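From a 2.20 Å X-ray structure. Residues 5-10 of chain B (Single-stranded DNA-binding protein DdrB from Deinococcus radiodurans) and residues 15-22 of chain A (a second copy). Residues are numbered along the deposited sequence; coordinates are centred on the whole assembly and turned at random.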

ATOM      1  N   MET B   5     -45.721  -5.878 -13.888  1.00 44.33           N
ATOM      2  CA  MET B   5     -44.640  -6.860 -13.941  1.00 47.04           C
ATOM      3  C   MET B   5     -43.310  -6.297 -13.428  1.00 42.50           C
ATOM      4  O   MET B   5     -42.845  -5.250 -13.887  1.00 50.60           O
ATOM      5  CB  MET B   5     -44.463  -7.383 -15.369  1.00 44.15           C
ATOM      6  N   LEU B   6     -42.719  -6.998 -12.465  1.00 30.79           N
ATOM      7  CA  LEU B   6     -41.356  -6.736 -12.018  1.00 31.35           C
ATOM      8  C   LEU B   6     -40.441  -7.861 -12.493  1.00 25.31           C
ATOM      9  O   LEU B   6     -40.896  -8.944 -12.867  1.00 23.03           O
ATOM     10  CB  LEU B   6     -41.283  -6.677 -10.493  1.00 27.84           C
ATOM     11  CG  LEU B   6     -42.083  -5.648  -9.708  1.00 32.39           C
ATOM     12  CD1 LEU B   6     -42.286  -6.179  -8.317  1.00 42.13           C
ATOM     13  CD2 LEU B   6     -41.337  -4.352  -9.646  1.00 33.13           C
ATOM     14  N   GLN B   7     -39.143  -7.594 -12.458  1.00 20.25           N
ATOM     15  CA  GLN B   7     -38.132  -8.595 -12.740  1.00 21.57           C
ATOM     16  C   GLN B   7     -37.159  -8.558 -11.586  1.00 21.25           C
ATOM     17  O   GLN B   7     -36.802  -7.483 -11.104  1.00 19.28           O
ATOM     18  CB  GLN B   7     -37.393  -8.267 -14.039  1.00 22.65           C
ATOM     19  CG  GLN B   7     -38.204  -8.565 -15.299  1.00 30.33           C
ATOM     20  CD  GLN B   7     -37.466  -8.178 -16.565  1.00 41.58           C
ATOM     21  OE1 GLN B   7     -36.835  -9.015 -17.212  1.00 47.27           O
ATOM     22  NE2 GLN B   7     -37.540  -6.903 -16.928  1.00 42.57           N
ATOM     23  N   ILE B   8     -36.749  -9.731 -11.124  1.00 23.49           N
ATOM     24  CA  ILE B   8     -35.738  -9.792 -10.092  1.00 17.63           C
ATOM     25  C   ILE B   8     -34.590 -10.667 -10.560  1.00 13.60           C
ATOM     26  O   ILE B   8     -34.798 -11.782 -11.068  1.00 12.81           O
ATOM     27  CB  ILE B   8     -36.317 -10.271  -8.736  1.00  9.92           C
ATOM     28  CG1 ILE B   8     -35.186 -10.509  -7.736  1.00 14.02           C
ATOM     29  CG2 ILE B   8     -37.178 -11.520  -8.907  1.00 12.51           C
ATOM     30  CD1 ILE B   8     -35.672 -10.640  -6.288  1.00 23.87           C
ATOM     31  N   GLU B   9     -33.378 -10.147 -10.396  1.00 13.50           N
ATOM     32  CA  GLU B   9     -32.184 -10.851 -10.817  1.00 16.39           C
ATOM     33  C   GLU B   9     -31.531 -11.552  -9.641  1.00  9.35           C
ATOM     34  O   GLU B   9     -31.219 -10.927  -8.616  1.00 15.05           O
ATOM     35  CB  GLU B   9     -31.185  -9.875 -11.461  1.00 10.58           C
ATOM     36  N   PHE B  10     -31.327 -12.851  -9.808  1.00  9.54           N
ATOM     37  CA  PHE B  10     -30.747 -13.710  -8.785  1.00 17.32           C
ATOM     38  C   PHE B  10     -29.354 -14.176  -9.203  1.00 18.63           C
ATOM     39  O   PHE B  10     -29.056 -14.263 -10.401  1.00 12.85           O
ATOM     40  CB  PHE B  10     -31.619 -14.966  -8.585  1.00 13.58           C
ATOM     41  CG  PHE B  10     -32.910 -14.716  -7.833  1.00 13.97           C
ATOM     42  CD1 PHE B  10     -32.897 -14.464  -6.464  1.00  9.77           C
ATOM     43  CD2 PHE B  10     -34.134 -14.742  -8.495  1.00 13.15           C
ATOM     44  CE1 PHE B  10     -34.087 -14.221  -5.767  1.00 18.84           C
ATOM     45  CE2 PHE B  10     -35.333 -14.507  -7.803  1.00 18.91           C
ATOM     46  CZ  PHE B  10     -35.304 -14.245  -6.437  1.00 17.94           C
TER
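Chain A, residues 15-22: GARVTVNV

The apolar centre of the contact is built from L6(B) and I8(B) on one strand and V18(A) and V20(A) on the other, all four projecting from the same face of a sheet that runs across the two copies. L6(B), with chi1 m and chi2 t, brings its CD2 within 3.5 Å of V20(A) CG2 and 3.7 Å of V18(A) CG1, so that one methyl group bridges the two valines. I8(B), in a t,t rotamer, lies against V18(A) with its CB 4.2 Å from V18(A) CG2, and its extended end places CD1 3.9 Å from CB of A16(A), which lies just before the strand of chain A. Both valines have chi1 t. These residues are buried in the assembly.

The backbone beneath them is extended. Residues 17-22 of chain A form a strand that runs antiparallel to strand 6-10 of chain B, with 159° between their N-to-C directions and an axial separation of 4.6 Å at closest approach. I8(B) faces V18(A) as a non-hydrogen-bonded pair, with a CA-CA distance of 4.5 Å; Q7(B) faces T19(A) as a hydrogen-bonded pair, at 5.0 Å. In the latter, T19(A) N donates to Q7(B) O at 2.7 Å, and Q7(B) N returns a bond to T19(A) O at 3.1 Å. Two residues further along chain B, E9(B) N donates to R17(A) O at 3.0 Å in a nearly straight bond. CA-H...O contacts supplement this ladder: V18(A) CA lies 3.2 Å from Q7(B) O, and I8(B) CA lies 3.4 Å from R17(A) O.

The other face carries Q7(B), E9(B), R17(A) and T19(A), and is more open. Q7(B) and T19(A) meet through their CB atoms, 4.1 Å apart. The E9(B) side chain is modelled only to CB, which sits at the edge of the R17(A) guanidinium, 4.4 Å from NH2. Here water 1 links the strands, donating to R17(A) O at 2.8 Å and to Q7(B) O at 3.2 Å, and hydrogen bonding with T19(A) OG1 at 2.9 Å.

At the polar end of the contact, the CA-to-CB bond of N21(A) points sideways, but the end of the side chain comes nearer to chain B, and ND2 donates to M5(B) O at 3.3 Å. Water 2 reinforces this link, accepting from N21(A) N at 3.0 Å and donating to the same M5(B) O at 2.9 Å. Together the two stretches bury 472 Å².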

ATOM      1  N   GLY A  15     -31.908  -5.337  -0.458  1.00 15.37           N
ATOM      2  CA  GLY A  15     -30.731  -5.491  -1.319  1.00 10.14           C
ATOM      3  C   GLY A  15     -30.986  -6.172  -2.660  1.00 15.96           C
ATOM      4  O   GLY A  15     -30.065  -6.320  -3.475  1.00 18.01           O
ATOM      5  N   ALA A  16     -32.231  -6.576  -2.918  1.00 11.56           N
ATOM      6  CA  ALA A  16     -32.521  -7.299  -4.165  1.00 12.69           C
ATOM      7  C   ALA A  16     -32.507  -6.394  -5.387  1.00 15.18           C
ATOM      8  O   ALA A  16     -32.885  -5.220  -5.318  1.00 10.57           O
ATOM      9  CB  ALA A  16     -33.841  -8.062  -4.079  1.00 11.15           C
ATOM     10  N   ARG A  17     -32.058  -6.950  -6.508  1.00 17.65           N
ATOM     11  CA  ARG A  17     -31.954  -6.201  -7.748  1.00 18.93           C
ATOM     12  C   ARG A  17     -33.223  -6.387  -8.573  1.00 14.92           C
ATOM     13  O   ARG A  17     -33.434  -7.428  -9.205  1.00 15.24           O
ATOM     14  CB  ARG A  17     -30.727  -6.661  -8.544  1.00 10.19           C
ATOM     15  CG  ARG A  17     -29.453  -6.681  -7.727  1.00 31.16           C
ATOM     16  CD  ARG A  17     -28.255  -7.212  -8.525  1.00 39.73           C
ATOM     17  NE  ARG A  17     -27.532  -6.140  -9.204  1.00 44.28           N
ATOM     18  CZ  ARG A  17     -27.861  -5.672 -10.404  1.00 55.92           C
ATOM     19  NH1 ARG A  17     -27.159  -4.694 -10.958  1.00 61.82           N
ATOM     20  NH2 ARG A  17     -28.896  -6.188 -11.053  1.00 56.88           N
ATOM     21  N   VAL A  18     -34.061  -5.361  -8.564  1.00 14.38           N
ATOM     22  CA  VAL A  18     -35.405  -5.448  -9.119  1.00 13.52           C
ATOM     23  C   VAL A  18     -35.622  -4.399 -10.215  1.00 19.94           C
ATOM     24  O   VAL A  18     -35.302  -3.217 -10.035  1.00 20.17           O
ATOM     25  CB  VAL A  18     -36.437  -5.227  -7.995  1.00 15.81           C
ATOM     26  CG1 VAL A  18     -37.826  -4.988  -8.572  1.00 29.04           C
ATOM     27  CG2 VAL A  18     -36.435  -6.417  -7.047  1.00 10.96           C
ATOM     28  N   THR A  19     -36.174  -4.824 -11.345  1.00 12.10           N
ATOM     29  CA  THR A  19     -36.451  -3.899 -12.439  1.00 18.15           C
ATOM     30  C   THR A  19     -37.946  -3.614 -12.558  1.00 20.19           C
ATOM     31  O   THR A  19     -38.774  -4.540 -12.518  1.00 18.27           O
ATOM     32  CB  THR A  19     -35.906  -4.425 -13.777  1.00 17.97           C
ATOM     33  OG1 THR A  19     -34.497  -4.676 -13.653  1.00 21.15           O
ATOM     34  CG2 THR A  19     -36.146  -3.408 -14.889  1.00 14.18           C
ATOM     35  N   VAL A  20     -38.271  -2.329 -12.699  1.00 17.01           N
ATOM     36  CA  VAL A  20     -39.649  -1.843 -12.802  1.00 17.07           C
ATOM     37  C   VAL A  20     -39.899  -1.240 -14.178  1.00 18.22           C
ATOM     38  O   VAL A  20     -39.053  -0.512 -14.708  1.00 14.37           O
ATOM     39  CB  VAL A  20     -39.934  -0.743 -11.733  1.00 22.40           C
ATOM     40  CG1 VAL A  20     -41.334  -0.193 -11.864  1.00 23.39           C
ATOM     41  CG2 VAL A  20     -39.722  -1.285 -10.336  1.00 20.45           C
ATOM     42  N   ASN A  21     -41.058  -1.537 -14.754  1.00 20.85           N
ATOM     43  CA  ASN A  21     -41.459  -0.915 -16.006  1.00 24.82           C
ATOM     44  C   ASN A  21     -42.299   0.328 -15.773  1.00 25.77           C
ATOM     45  O   ASN A  21     -43.175   0.357 -14.908  1.00 30.72           O
ATOM     46  CB  ASN A  21     -42.176  -1.915 -16.912  1.00 29.64           C
ATOM     47  CG  ASN A  21     -41.273  -3.062 -17.324  1.00 40.98           C
ATOM     48  OD1 ASN A  21     -40.459  -2.925 -18.234  1.00 42.47           O
ATOM     49  ND2 ASN A  21     -41.399  -4.196 -16.643  1.00 52.04           N
ATOM     50  N   VAL A  22     -41.992   1.362 -16.546  1.00 21.49           N
ATOM     51  CA  VAL A  22     -42.644   2.658 -16.443  1.00 29.56           C
ATOM     52  C   VAL A  22     -43.214   2.970 -17.827  1.00 35.76           C
ATOM     53  O   VAL A  22     -42.470   3.045 -18.818  1.00 33.01           O
ATOM     54  CB  VAL A  22     -41.628   3.733 -16.029  1.00 28.84           C
ATOM     55  CG1 VAL A  22     -42.278   5.113 -16.035  1.00 31.27           C
ATOM     56  CG2 VAL A  22     -41.046   3.403 -14.657  1.00 22.10           C
TER
HETATM   57  O   HOH W   1     -33.766  -6.902 -11.957  1.00 26.33           O
HETATM   58  O   HOH W   2     -43.526  -2.494 -13.243  1.00 36.94           O